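Local structure of Phthiocerol/phenolphthiocerol synthesis polyketide synthase type I PpsC (Mycobacterium tuberculosis, 5NJI) at residues A[185-190]-A[228-233]; A[54-59]-A[224-229]; A[71-76]-A[125-130]. The protein acts as a type I polyketide synthase in phthiocerol and phenolphthiocerol synthesis, with a dehydratase domain that probably removes water from beta-hydroxyacyl intermediates. The protein carries 1 engineered substitution. All coordinates share one frame; numbering follows the deposited sequence.

Interaction 1: residues A[185-190]-A[228-233]. With 8Z2 (~{S}-[2-[3-[[(2~{R})-4-[[[(2~{R},3~{S},4~{R},5~{R})-5-(6-aminopurin-9-yl)-4-oxidanyl-3-phosphonooxy-oxolan-2-yl]methoxy-oxidanyl-phosphoryl]oxy-oxidanyl-phosphoryl]oxy-3,3-dimethyl-2-oxidanyl-butanoyl]amino]propanoylamino]ethyl] (~{E})-dodec-2-enethioate), chain B.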
loop_
_atom_site.group_PDB
_atom_site.type_symbol
_atom_site.label_atom_id
_atom_site.label_comp_id
_atom_site.label_asym_id
_atom_site.label_seq_id
_atom_site.Cartn_x
_atom_site.Cartn_y
_atom_site.Cartn_z
ATOM N N GLN A 185 3.924 -1.478 15.559
ATOM C CA GLN A 185 3.557 -1.943 14.223
ATOM C C GLN A 185 3.730 -3.455 14.237
ATOM O O GLN A 185 4.858 -3.955 14.211
ATOM C CB GLN A 185 4.470 -1.284 13.201
ATOM C CG GLN A 185 4.158 -1.547 11.771
ATOM C CD GLN A 185 3.616 -0.315 11.131
ATOM O OE1 GLN A 185 2.444 -0.268 10.784
ATOM N NE2 GLN A 185 4.454 0.722 11.011
ATOM N N GLN A 186 2.623 -4.186 14.275
ATOM C CA GLN A 186 2.623 -5.620 14.546
ATOM C C GLN A 186 2.145 -6.381 13.301
ATOM O O GLN A 186 0.966 -6.711 13.153
ATOM C CB GLN A 186 1.744 -5.924 15.763
ATOM C CG GLN A 186 2.188 -5.201 17.047
ATOM C CD GLN A 186 1.038 -4.983 18.024
ATOM O OE1 GLN A 186 0.527 -3.875 18.154
ATOM N NE2 GLN A 186 0.628 -6.044 18.711
ATOM N N HIS A 187 3.077 -6.675 12.412
ATOM C CA HIS A 187 2.775 -7.450 11.217
ATOM C C HIS A 187 2.671 -8.930 11.565
ATOM O O HIS A 187 3.643 -9.528 12.044
ATOM C CB HIS A 187 3.868 -7.278 10.164
ATOM C CG HIS A 187 3.962 -5.908 9.562
ATOM N ND1 HIS A 187 4.901 -4.982 9.958
ATOM C CD2 HIS A 187 3.274 -5.333 8.547
ATOM C CE1 HIS A 187 4.777 -3.889 9.227
ATOM N NE2 HIS A 187 3.804 -4.081 8.353
ATOM N N GLY A 188 1.524 -9.538 11.281
ATOM C CA GLY A 188 1.380 -10.965 11.425
ATOM C C GLY A 188 1.970 -11.717 10.245
ATOM O O GLY A 188 2.552 -11.140 9.326
ATOM N N PRO A 189 1.808 -13.044 10.255
ATOM C CA PRO A 189 2.534 -13.872 9.272
ATOM C C PRO A 189 2.268 -13.513 7.819
ATOM O O PRO A 189 3.173 -13.600 6.979
ATOM C CB PRO A 189 2.048 -15.288 9.604
ATOM C CG PRO A 189 1.723 -15.232 11.062
ATOM C CD PRO A 189 1.169 -13.863 11.306
ATOM N N ALA A 190 1.042 -13.111 7.487
ATOM C CA ALA A 190 0.737 -12.812 6.105
ATOM C C ALA A 190 1.572 -11.654 5.571
ATOM O O ALA A 190 1.795 -11.586 4.365
ATOM C CB ALA A 190 -0.746 -12.513 5.951
ATOM N N MET A 228 1.583 -7.366 -0.604
ATOM C CA MET A 228 2.834 -7.169 -1.358
ATOM C C MET A 228 3.579 -5.629 -1.457
ATOM O O MET A 228 4.641 -5.371 -1.166
ATOM C CB MET A 228 2.866 -7.763 -2.810
ATOM C CG MET A 228 4.232 -7.944 -3.388
ATOM S SD MET A 228 4.911 -9.454 -2.623
ATOM C CE MET A 228 6.219 -9.955 -3.670
ATOM N N MET A 229 2.622 -4.723 -1.660
ATOM C CA MET A 229 2.942 -3.319 -1.588
ATOM C C MET A 229 3.425 -3.004 -0.134
ATOM O O MET A 229 4.375 -2.365 0.037
ATOM C CB MET A 229 1.806 -2.345 -1.952
ATOM C CG MET A 229 2.188 -0.898 -1.801
ATOM S SD MET A 229 0.888 0.064 -2.542
ATOM C CE MET A 229 1.403 1.681 -2.089
ATOM N N ASP A 230 2.701 -3.458 0.894
ATOM C CA ASP A 230 3.154 -3.182 2.243
ATOM C C ASP A 230 4.533 -3.779 2.494
ATOM O O ASP A 230 5.378 -3.135 3.125
ATOM C CB ASP A 230 2.154 -3.711 3.275
ATOM C CG ASP A 230 2.478 -3.214 4.677
ATOM O OD1 ASP A 230 2.165 -2.035 4.967
ATOM O OD2 ASP A 230 3.081 -3.974 5.475
ATOM N N ILE A 231 4.768 -5.015 2.031
ATOM C CA ILE A 231 6.071 -5.659 2.200
ATOM C C ILE A 231 7.155 -4.818 1.550
ATOM O O ILE A 231 8.220 -4.582 2.132
ATOM C CB ILE A 231 6.037 -7.093 1.629
ATOM C CG1 ILE A 231 5.200 -8.013 2.511
ATOM C CG2 ILE A 231 7.462 -7.670 1.487
ATOM C CD1 ILE A 231 4.717 -9.282 1.780
ATOM N N ALA A 232 6.888 -4.313 0.351
ATOM C CA ALA A 232 7.850 -3.414 -0.285
ATOM C C ALA A 232 8.133 -2.189 0.582
ATOM O O ALA A 232 9.288 -1.786 0.733
ATOM C CB ALA A 232 7.348 -2.986 -1.660
ATOM N N LEU A 233 7.098 -1.586 1.173
ATOM C CA LEU A 233 7.281 -0.413 2.034
ATOM C C LEU A 233 8.066 -0.726 3.301
ATOM O O LEU A 233 8.763 0.148 3.823
ATOM C CB LEU A 233 5.921 0.166 2.433
ATOM C CG LEU A 233 5.020 0.664 1.307
ATOM C CD1 LEU A 233 3.687 1.103 1.894
ATOM C CD2 LEU A 233 5.691 1.810 0.547
HETATM C C2 8Z2 B . -7.460 17.383 2.908
HETATM C C4 8Z2 B . -7.112 17.371 5.223
HETATM C C5 8Z2 B . -8.322 17.845 5.402
HETATM C C6 8Z2 B . -9.100 18.112 4.383
HETATM C C8 8Z2 B . -7.475 17.631 7.327
HETATM C C10 8Z2 B . 9.449 2.833 9.096
HETATM C C11 8Z2 B . 10.528 3.834 8.988
HETATM C C12 8Z2 B . 10.817 4.429 10.313
HETATM N N9 8Z2 B . -6.608 17.181 6.425
HETATM N N7 8Z2 B . -8.542 17.974 6.685
HETATM N N3 8Z2 B . -6.652 17.130 3.982
HETATM N N1 8Z2 B . -8.704 17.901 3.127
HETATM N N6 8Z2 B . -10.276 18.583 4.714
HETATM C "C1'" 8Z2 B . -5.141 16.613 6.113
HETATM C "C2'" 8Z2 B . -4.447 17.896 5.851
HETATM O "O2'" 8Z2 B . -3.774 17.505 4.661
HETATM C "C3'" 8Z2 B . -3.600 18.112 7.209
HETATM O "O3'" 8Z2 B . -3.265 19.525 7.326
HETATM C "C4'" 8Z2 B . -2.711 16.716 6.978
HETATM O "O4'" 8Z2 B . -3.889 15.816 6.736
HETATM C "C5'" 8Z2 B . -1.831 16.007 7.995
HETATM O "O5'" 8Z2 B . -2.464 15.541 9.127
HETATM P P1 8Z2 B . -3.254 16.329 10.097
HETATM O O11 8Z2 B . -4.555 16.196 9.451
HETATM O O12 8Z2 B . -3.039 17.798 10.133
HETATM O O6 8Z2 B . -3.248 15.683 11.676
HETATM P P2 8Z2 B . -4.548 14.912 12.243
HETATM O O21 8Z2 B . -5.857 15.173 11.385
HETATM O O22 8Z2 B . -5.050 14.944 13.556
HETATM O O7 8Z2 B . -3.895 13.437 11.979
HETATM C CPA 8Z2 B . -2.536 13.090 11.661
HETATM C CPB 8Z2 B . -2.574 11.543 11.538
HETATM C CP8 8Z2 B . -3.642 11.210 10.480
HETATM C CP7 8Z2 B . -1.256 10.971 11.126
HETATM C CP9 8Z2 B . -2.974 10.963 12.890
HETATM O OP3 8Z2 B . -3.222 11.815 9.322
HETATM C CP6 8Z2 B . -3.860 9.695 10.231
HETATM O OP2 8Z2 B . -4.230 9.024 11.126
HETATM N NP2 8Z2 B . -3.803 9.258 8.982
HETATM C CP5 8Z2 B . -4.044 7.903 8.538
HETATM C CP4 8Z2 B . -2.732 7.145 8.473
HETATM C CP3 8Z2 B . -3.035 5.702 8.009
HETATM O OP1 8Z2 B . -4.110 5.237 8.176
HETATM N NP1 8Z2 B . -2.065 5.019 7.451
HETATM C CP2 8Z2 B . -2.250 3.693 6.945
HETATM C CP1 8Z2 B . -2.281 2.681 8.035
HETATM S S 8Z2 B . -0.659 2.541 8.849
HETATM P P3 8Z2 B . -4.661 20.592 7.438
HETATM O O31 8Z2 B . -5.647 19.733 8.506
HETATM O O32 8Z2 B . -5.515 20.689 6.326
HETATM O O33 8Z2 B . -4.520 21.948 7.978
HETATM C CA1 8Z2 B . 0.159 1.790 7.793
HETATM C CA2 8Z2 B . 1.553 1.464 8.181
HETATM O OA1 8Z2 B . -0.175 1.426 6.710
HETATM C CA3 8Z2 B . 2.403 0.787 7.179
HETATM C CA4 8Z2 B . 3.799 0.510 7.558
HETATM C CA5 8Z2 B . 4.651 0.054 6.401
HETATM C CA6 8Z2 B . 6.087 -0.150 6.856
HETATM C CA7 8Z2 B . 6.828 1.199 7.008
HETATM C CA8 8Z2 B . 8.065 1.095 7.878
HETATM C CA9 8Z2 B . 9.027 2.309 7.775
#
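His-187 and Asp-230 reach for each other from opposite directions, and the polar link between them is slight. NE2 of His-187 donates to OD2 of Asp-230 over 3.0 Å, but the N-H...O angle of 123° makes this a weak, strongly bent hydrogen bond. The oxygen lies at the edge of the imidazole, near its plane, with ring and carboxylate turned 48° apart. The same OD2 has its stronger partner in NE2 of Gln-234, one helical turn further on, so two donors meet on one buried oxygen and help fix the rotation of the carboxylate. The Asp-230 to Gln-234 spacing matches the Asp-xxx-Gln/His motif of polyketide synthase dehydratases.

Contacts with the bound dodecenoyl-CoA are of another kind, polar side-chain atoms against carbons of the acyl chain. The acyl chain passes the amide of Gln-185 and the carboxylate of Asp-230. Gln-185 OE1 comes to 3.3 Å from CA2 of the ligand, while its NE2 lies 3.5 Å from ligand CA4, so the amide sits alongside the enoyl start of the chain. CG anti to the backbone N (chi1 -175°) and a bend at the next bond bring the amide there; NE2 is held weakly by Val-262 O. At the next carbons Asp-230 OD1 stands 3.5 Å from ligand CA5. Further along, Leu-233 O approaches ligand CA7 at 3.9 Å.

Strand 185-187 pairs with strand 60-62, whose Phe-60 sets its ring steeply against that of His-187 and also touches Asp-230. Helix 226-234 rests on Val-209 of strand 205-209 through Ile-231, and on Phe-267 of strand 262-272 through Leu-233, leaving the acyl group between this helix and the small sheet of 60-62 and 185-187.

Interaction 2: residues A[54-59]-A[224-229]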
loop_
_atom_site.group_PDB
_atom_site.type_symbol
_atom_site.label_atom_id
_atom_site.label_comp_id
_atom_site.label_asym_id
_atom_site.label_seq_id
_atom_site.Cartn_x
_atom_site.Cartn_y
_atom_site.Cartn_z
ATOM N N LEU A 54 -11.597 -11.209 7.767
ATOM C CA LEU A 54 -11.696 -11.225 6.300
ATOM C C LEU A 54 -10.256 -11.482 5.784
ATOM O O LEU A 54 -9.437 -10.752 6.168
ATOM C CB LEU A 54 -12.183 -9.874 5.671
ATOM C CG LEU A 54 -12.178 -9.788 4.151
ATOM C CD1 LEU A 54 -13.070 -10.840 3.529
ATOM C CD2 LEU A 54 -12.551 -8.393 3.674
ATOM N N LEU A 55 -10.002 -12.534 5.019
ATOM C CA LEU A 55 -8.722 -12.771 4.354
ATOM C C LEU A 55 -7.566 -12.545 5.376
ATOM O O LEU A 55 -7.732 -12.952 6.446
ATOM C CB LEU A 55 -8.692 -11.932 3.042
ATOM C CG LEU A 55 -9.688 -12.215 1.916
ATOM C CD1 LEU A 55 -9.505 -11.271 0.753
ATOM C CD2 LEU A 55 -9.607 -13.677 1.491
ATOM N N TRP A 56 -6.522 -11.750 5.057
ATOM C CA TRP A 56 -5.325 -11.467 5.897
ATOM C C TRP A 56 -5.410 -10.148 6.788
ATOM O O TRP A 56 -4.501 -9.789 7.327
ATOM C CB TRP A 56 -4.075 -11.323 4.948
ATOM C CG TRP A 56 -4.490 -10.620 3.621
ATOM C CD1 TRP A 56 -4.735 -11.204 2.457
ATOM C CD2 TRP A 56 -4.756 -9.231 3.426
ATOM N NE1 TRP A 56 -5.095 -10.301 1.531
ATOM C CE2 TRP A 56 -5.120 -9.069 2.096
ATOM C CE3 TRP A 56 -4.689 -8.115 4.230
ATOM C CZ2 TRP A 56 -5.416 -7.849 1.574
ATOM C CZ3 TRP A 56 -4.989 -6.926 3.715
ATOM C CH2 TRP A 56 -5.358 -6.797 2.412
ATOM N N LEU A 57 -6.587 -9.560 6.930
ATOM C CA LEU A 57 -6.718 -8.219 7.549
ATOM C C LEU A 57 -6.235 -8.356 9.052
ATOM O O LEU A 57 -5.703 -7.452 9.598
ATOM C CB LEU A 57 -8.165 -7.584 7.479
ATOM C CG LEU A 57 -8.576 -6.920 6.132
ATOM C CD1 LEU A 57 -8.476 -7.840 4.934
ATOM C CD2 LEU A 57 -9.925 -6.215 6.223
ATOM N N ALA A 58 -6.616 -9.447 9.718
ATOM C CA ALA A 58 -6.168 -9.634 11.116
ATOM C C ALA A 58 -4.639 -9.548 11.338
ATOM O O ALA A 58 -4.196 -9.356 12.432
ATOM C CB ALA A 58 -6.689 -10.961 11.786
ATOM N N ASP A 59 -3.866 -9.730 10.280
ATOM C CA ASP A 59 -2.423 -9.726 10.418
ATOM C C ASP A 59 -1.813 -8.334 10.289
ATOM O O ASP A 59 -0.580 -8.210 10.339
ATOM C CB ASP A 59 -1.809 -10.676 9.392
ATOM C CG ASP A 59 -1.852 -12.138 9.834
ATOM O OD1 ASP A 59 -2.467 -12.453 10.883
ATOM O OD2 ASP A 59 -1.247 -12.980 9.148
ATOM N N LEU A 224 -3.485 -4.461 -7.555
ATOM C CA LEU A 224 -2.231 -4.249 -6.795
ATOM C C LEU A 224 -2.379 -4.976 -5.458
ATOM O O LEU A 224 -3.346 -4.811 -4.861
ATOM C CB LEU A 224 -2.028 -2.693 -6.533
ATOM C CG LEU A 224 -0.844 -2.019 -5.827
ATOM C CD1 LEU A 224 0.471 -2.378 -6.502
ATOM C CD2 LEU A 224 -0.968 -0.491 -5.684
ATOM N N HIS A 225 -1.706 -5.953 -5.213
ATOM C CA HIS A 225 -1.867 -6.780 -4.015
ATOM C C HIS A 225 -1.397 -5.935 -2.783
ATOM O O HIS A 225 -0.281 -5.679 -2.688
ATOM C CB HIS A 225 -1.090 -8.144 -4.081
ATOM C CG HIS A 225 -1.548 -9.156 -3.072
ATOM N ND1 HIS A 225 -1.704 -8.860 -1.746
ATOM C CD2 HIS A 225 -1.940 -10.448 -3.204
ATOM C CE1 HIS A 225 -2.162 -9.916 -1.109
ATOM N NE2 HIS A 225 -2.309 -10.894 -1.970
ATOM N N PRO A 226 -2.290 -5.555 -1.882
ATOM C CA PRO A 226 -1.913 -4.705 -0.778
ATOM C C PRO A 226 -0.790 -5.282 0.131
ATOM O O PRO A 226 0.001 -4.613 0.656
ATOM C CB PRO A 226 -3.226 -4.553 0.029
ATOM C CG PRO A 226 -4.278 -4.873 -0.885
ATOM C CD PRO A 226 -3.741 -5.778 -1.926
ATOM N N VAL A 227 -0.832 -6.584 0.328
ATOM C CA VAL A 227 0.137 -7.157 1.291
ATOM C C VAL A 227 1.521 -7.057 0.678
ATOM O O VAL A 227 2.479 -6.748 1.241
ATOM C CB VAL A 227 -0.137 -8.657 1.664
ATOM C CG1 VAL A 227 0.895 -9.204 2.577
ATOM C CG2 VAL A 227 -1.557 -8.795 2.169
ATOM N N MET A 228 1.583 -7.366 -0.604
ATOM C CA MET A 228 2.834 -7.169 -1.358
ATOM C C MET A 228 3.579 -5.629 -1.457
ATOM O O MET A 228 4.641 -5.371 -1.166
ATOM C CB MET A 228 2.866 -7.763 -2.810
ATOM C CG MET A 228 4.232 -7.944 -3.388
ATOM S SD MET A 228 4.911 -9.454 -2.623
ATOM C CE MET A 228 6.219 -9.955 -3.670
ATOM N N MET A 229 2.622 -4.723 -1.660
ATOM C CA MET A 229 2.942 -3.319 -1.588
ATOM C C MET A 229 3.425 -3.004 -0.134
ATOM O O MET A 229 4.375 -2.365 0.037
ATOM C CB MET A 229 1.806 -2.345 -1.952
ATOM C CG MET A 229 2.188 -0.898 -1.801
ATOM S SD MET A 229 0.888 0.064 -2.542
ATOM C CE MET A 229 1.403 1.681 -2.089
#
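The indole of Trp-56 lies over Val-227, and this is the tight part of the contact. CG2 of Val-227 sits almost directly above the five-membered ring of Trp-56, 3.6 Å from its centroid and 15° off the normal, a CH-pi contact over the face. The methyl touches the ring system broadly, nearest at Trp-56 CD2, 3.5 Å from Val-227 CG2. Leu-57 covers the opposite face with its CD1, 3.8 Å above the indole plane and toward the rim, so the ring is sandwiched between two aliphatic groups. Trp-56 holds its CG between the backbone N and the carbonyl carbon (chi1 36°), which sets the indole against the helix while its other face stays with Leu-57.

That helix, 226-234, begins here with a side-chain N-cap. His-225 ND1 accepts from Val-227 N at 3.2 Å, the N-H lying close to the imidazole plane, while His-225 NE2 is bonded to Ala-215 O; both ring nitrogens are thus engaged, and the pattern fits a proton on NE2. The loop opposite is a type II' beta turn from Leu-54 to Leu-57, closed by Leu-57 N to Leu-54 O, and it leads through a short 3-10 segment toward strand 60-62.

Around the rim the packing slackens. Pro-226 CB meets Trp-56 CH2 at 3.9 Å, the two side chains crossing at about a right angle, and His-225 CE1 comes no nearer to Trp-56 NE1 than 4.0 Å, the rings tilted to each other. Away from the indole the loop reaches solvent: Leu-54 and Leu-55 on the turn are partly exposed, and Ala-58 in the 3-10 segment is exposed.

Interaction 3: residues A[71-76]-A[125-130]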
loop_
_atom_site.group_PDB
_atom_site.type_symbol
_atom_site.label_atom_id
_atom_site.label_comp_id
_atom_site.label_asym_id
_atom_site.label_seq_id
_atom_site.Cartn_x
_atom_site.Cartn_y
_atom_site.Cartn_z
ATOM N N ALA A 71 -1.681 0.496 1.980
ATOM C CA ALA A 71 -1.689 -0.114 0.662
ATOM C C ALA A 71 -3.069 -0.585 0.238
ATOM O O ALA A 71 -3.352 -0.670 -0.967
ATOM C CB ALA A 71 -0.695 -1.282 0.671
ATOM N N ALA A 72 -3.951 -0.903 1.186
ATOM C CA ALA A 72 -5.274 -1.347 0.792
ATOM C C ALA A 72 -6.058 -0.219 0.155
ATOM O O ALA A 72 -6.835 -0.459 -0.772
ATOM C CB ALA A 72 -6.034 -1.915 1.992
ATOM N N TYR A 73 -5.868 1.015 0.625
ATOM C CA TYR A 73 -6.553 2.140 0.000
ATOM C C TYR A 73 -6.069 2.338 -1.432
ATOM O O TYR A 73 -6.848 2.696 -2.321
ATOM C CB TYR A 73 -6.319 3.411 0.806
ATOM C CG TYR A 73 -6.820 3.388 2.231
ATOM C CD1 TYR A 73 -8.148 3.621 2.528
ATOM C CD2 TYR A 73 -5.953 3.149 3.274
ATOM C CE1 TYR A 73 -8.574 3.639 3.818
ATOM C CE2 TYR A 73 -6.371 3.152 4.566
ATOM C CZ TYR A 73 -7.676 3.405 4.841
ATOM O OH TYR A 73 -8.079 3.422 6.150
ATOM N N ALA A 74 -4.778 2.115 -1.675
ATOM C CA ALA A 74 -4.270 2.213 -3.038
ATOM C C ALA A 74 -4.946 1.203 -3.948
ATOM O O ALA A 74 -5.374 1.542 -5.056
ATOM C CB ALA A 74 -2.755 2.006 -3.045
ATOM N N GLU A 75 -5.080 -0.049 -3.490
ATOM C CA GLU A 75 -5.777 -1.049 -4.288
ATOM C C GLU A 75 -7.246 -0.673 -4.502
ATOM O O GLU A 75 -7.796 -0.851 -5.595
ATOM C CB GLU A 75 -5.637 -2.411 -3.618
ATOM C CG GLU A 75 -6.589 -3.473 -4.162
ATOM C CD GLU A 75 -6.469 -3.667 -5.673
ATOM O OE1 GLU A 75 -5.478 -3.218 -6.286
ATOM O OE2 GLU A 75 -7.379 -4.277 -6.261
ATOM N N ILE A 76 -7.912 -0.175 -3.465
ATOM C CA ILE A 76 -9.313 0.183 -3.624
ATOM C C ILE A 76 -9.480 1.266 -4.677
ATOM O O ILE A 76 -10.396 1.203 -5.501
ATOM C CB ILE A 76 -9.906 0.609 -2.271
ATOM C CG1 ILE A 76 -10.005 -0.611 -1.359
ATOM C CG2 ILE A 76 -11.257 1.259 -2.442
ATOM C CD1 ILE A 76 -10.128 -0.266 0.120
ATOM N N VAL A 125 -11.220 9.580 -6.090
ATOM C CA VAL A 125 -11.776 8.508 -5.280
ATOM C C VAL A 125 -11.778 8.966 -3.831
ATOM O O VAL A 125 -10.824 9.595 -3.370
ATOM C CB VAL A 125 -10.959 7.214 -5.461
ATOM C CG1 VAL A 125 -11.436 6.115 -4.518
ATOM C CG2 VAL A 125 -11.026 6.735 -6.892
ATOM N N GLU A 126 -12.856 8.663 -3.112
ATOM C CA GLU A 126 -12.935 8.955 -1.684
ATOM C C GLU A 126 -13.402 7.693 -0.981
ATOM O O GLU A 126 -14.287 6.989 -1.479
ATOM C CB GLU A 126 -13.858 10.154 -1.393
ATOM C CG GLU A 126 -13.825 10.651 0.045
ATOM C CD GLU A 126 -14.234 12.113 0.169
ATOM O OE1 GLU A 126 -14.353 12.799 -0.874
ATOM O OE2 GLU A 126 -14.433 12.572 1.316
ATOM N N ILE A 127 -12.770 7.377 0.151
ATOM C CA ILE A 127 -13.018 6.139 0.878
ATOM C C ILE A 127 -13.447 6.497 2.290
ATOM O O ILE A 127 -12.706 7.165 3.017
ATOM C CB ILE A 127 -11.776 5.236 0.891
ATOM C CG1 ILE A 127 -11.445 4.828 -0.538
ATOM C CG2 ILE A 127 -12.006 4.005 1.775
ATOM C CD1 ILE A 127 -10.082 4.210 -0.679
ATOM N N ARG A 128 -14.637 6.103 2.625
ATOM C CA ARG A 128 -15.257 6.406 3.882
ATOM C C ARG A 128 -15.741 5.127 4.643
ATOM O O ARG A 128 -15.795 4.146 4.030
ATOM C CB ARG A 128 -16.544 7.258 3.630
ATOM C CG ARG A 128 -16.350 8.551 2.884
ATOM C CD ARG A 128 -17.685 9.206 2.410
ATOM N NE ARG A 128 -17.578 10.540 1.928
ATOM C CZ ARG A 128 -17.406 10.901 0.613
ATOM N NH1 ARG A 128 -17.357 9.919 -0.357
ATOM N NH2 ARG A 128 -17.290 12.267 0.270
ATOM N N THR A 129 -16.075 5.247 5.933
ATOM C CA THR A 129 -16.788 4.182 6.683
ATOM C C THR A 129 -18.193 4.810 7.101
ATOM O O THR A 129 -18.230 6.003 7.362
ATOM C CB THR A 129 -16.053 3.654 7.919
ATOM O OG1 THR A 129 -15.728 4.733 8.753
ATOM C CG2 THR A 129 -14.782 2.763 7.548
ATOM N N ARG A 130 -19.281 3.973 7.154
ATOM C CA ARG A 130 -20.640 4.373 7.534
ATOM C C ARG A 130 -20.438 4.675 9.068
ATOM O O ARG A 130 -19.949 3.775 9.738
ATOM C CB ARG A 130 -21.798 3.311 7.268
ATOM C CG ARG A 130 -23.250 3.730 7.160
ATOM C CD ARG A 130 -23.534 5.214 7.157
ATOM N NE ARG A 130 -24.916 5.582 6.836
ATOM C CZ ARG A 130 -25.596 5.153 5.714
ATOM N NH1 ARG A 130 -24.945 4.300 4.804
ATOM N NH2 ARG A 130 -26.932 5.581 5.474
#
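Glu-75 OE2, one position before the Ile-76 that packs on Ile-127, is gripped by two donors, His-29 NE2 and Met-223 N. The other oxygen, OE1, accepts from Leu-224 N, so this buried carboxylate ties helix 70-84 to two other parts of the chain and is fixed in its rotation; the three donors would be expected to stabilise its negative charge.

On the helix flank that meets strand 122-130 the contact is wholly apolar and centres on Ile-127. Its CD1 enters between Tyr-73 and Ile-76, 3.6 Å from Ile-76 CG2. The same Ile-127 methyl reaches Tyr-73 CD1 at 3.8 Å, near the plane of the phenol ring. The second branch of Ile-127, CG2, lies in that plane too, 3.9 Å from Tyr-73 CD1, so the tyrosine presents its edge to the strand rather than a face. Tyr-73 leaves the helix alongside the strand rather than straight at it; with CG anti to the carbonyl carbon (chi1 -61°) its ring edge comes up to Ile-127. Leu-112 of the adjoining strand 110-118 touches both Ile-76 and Ile-127 and extends the apolar layer.

On the reverse side of the strand, Glu-126 OE2 faces Arg-128 NH2 at 3.1 Å, a salt bridge of charges alone since the oxygen is well out of the guanidinium plane; Thr-138 OG1 also bonds that oxygen.

A buried helix laid against a curved antiparallel sheet is the hallmark of the hotdog fold, which polyketide synthase dehydratases carry in double form.

From the N terminus, the loop 54-59 comes first and waits longest for its partner: interaction 2 closes only at 224-229. Inside that large loop lies interaction 3, which joins helix 70-84 to strand 122-130 and is complete before residue 185. Segment 185-190 then opens interaction 1, whose second half, 228-233, overlaps the end of interaction 2 at Met-228 and Met-229, so both contacts end on helix 226-234, interaction 1 opening inside the loop of interaction 2 and closing just past it. The first halves of both also meet, through Asp-59 with Gly-188 and Ala-190. Ala-71 packs against Met-229, and Pro-226 lies on Ala-72, so helix 70-84 and helix 226-234 bring all three contacts together.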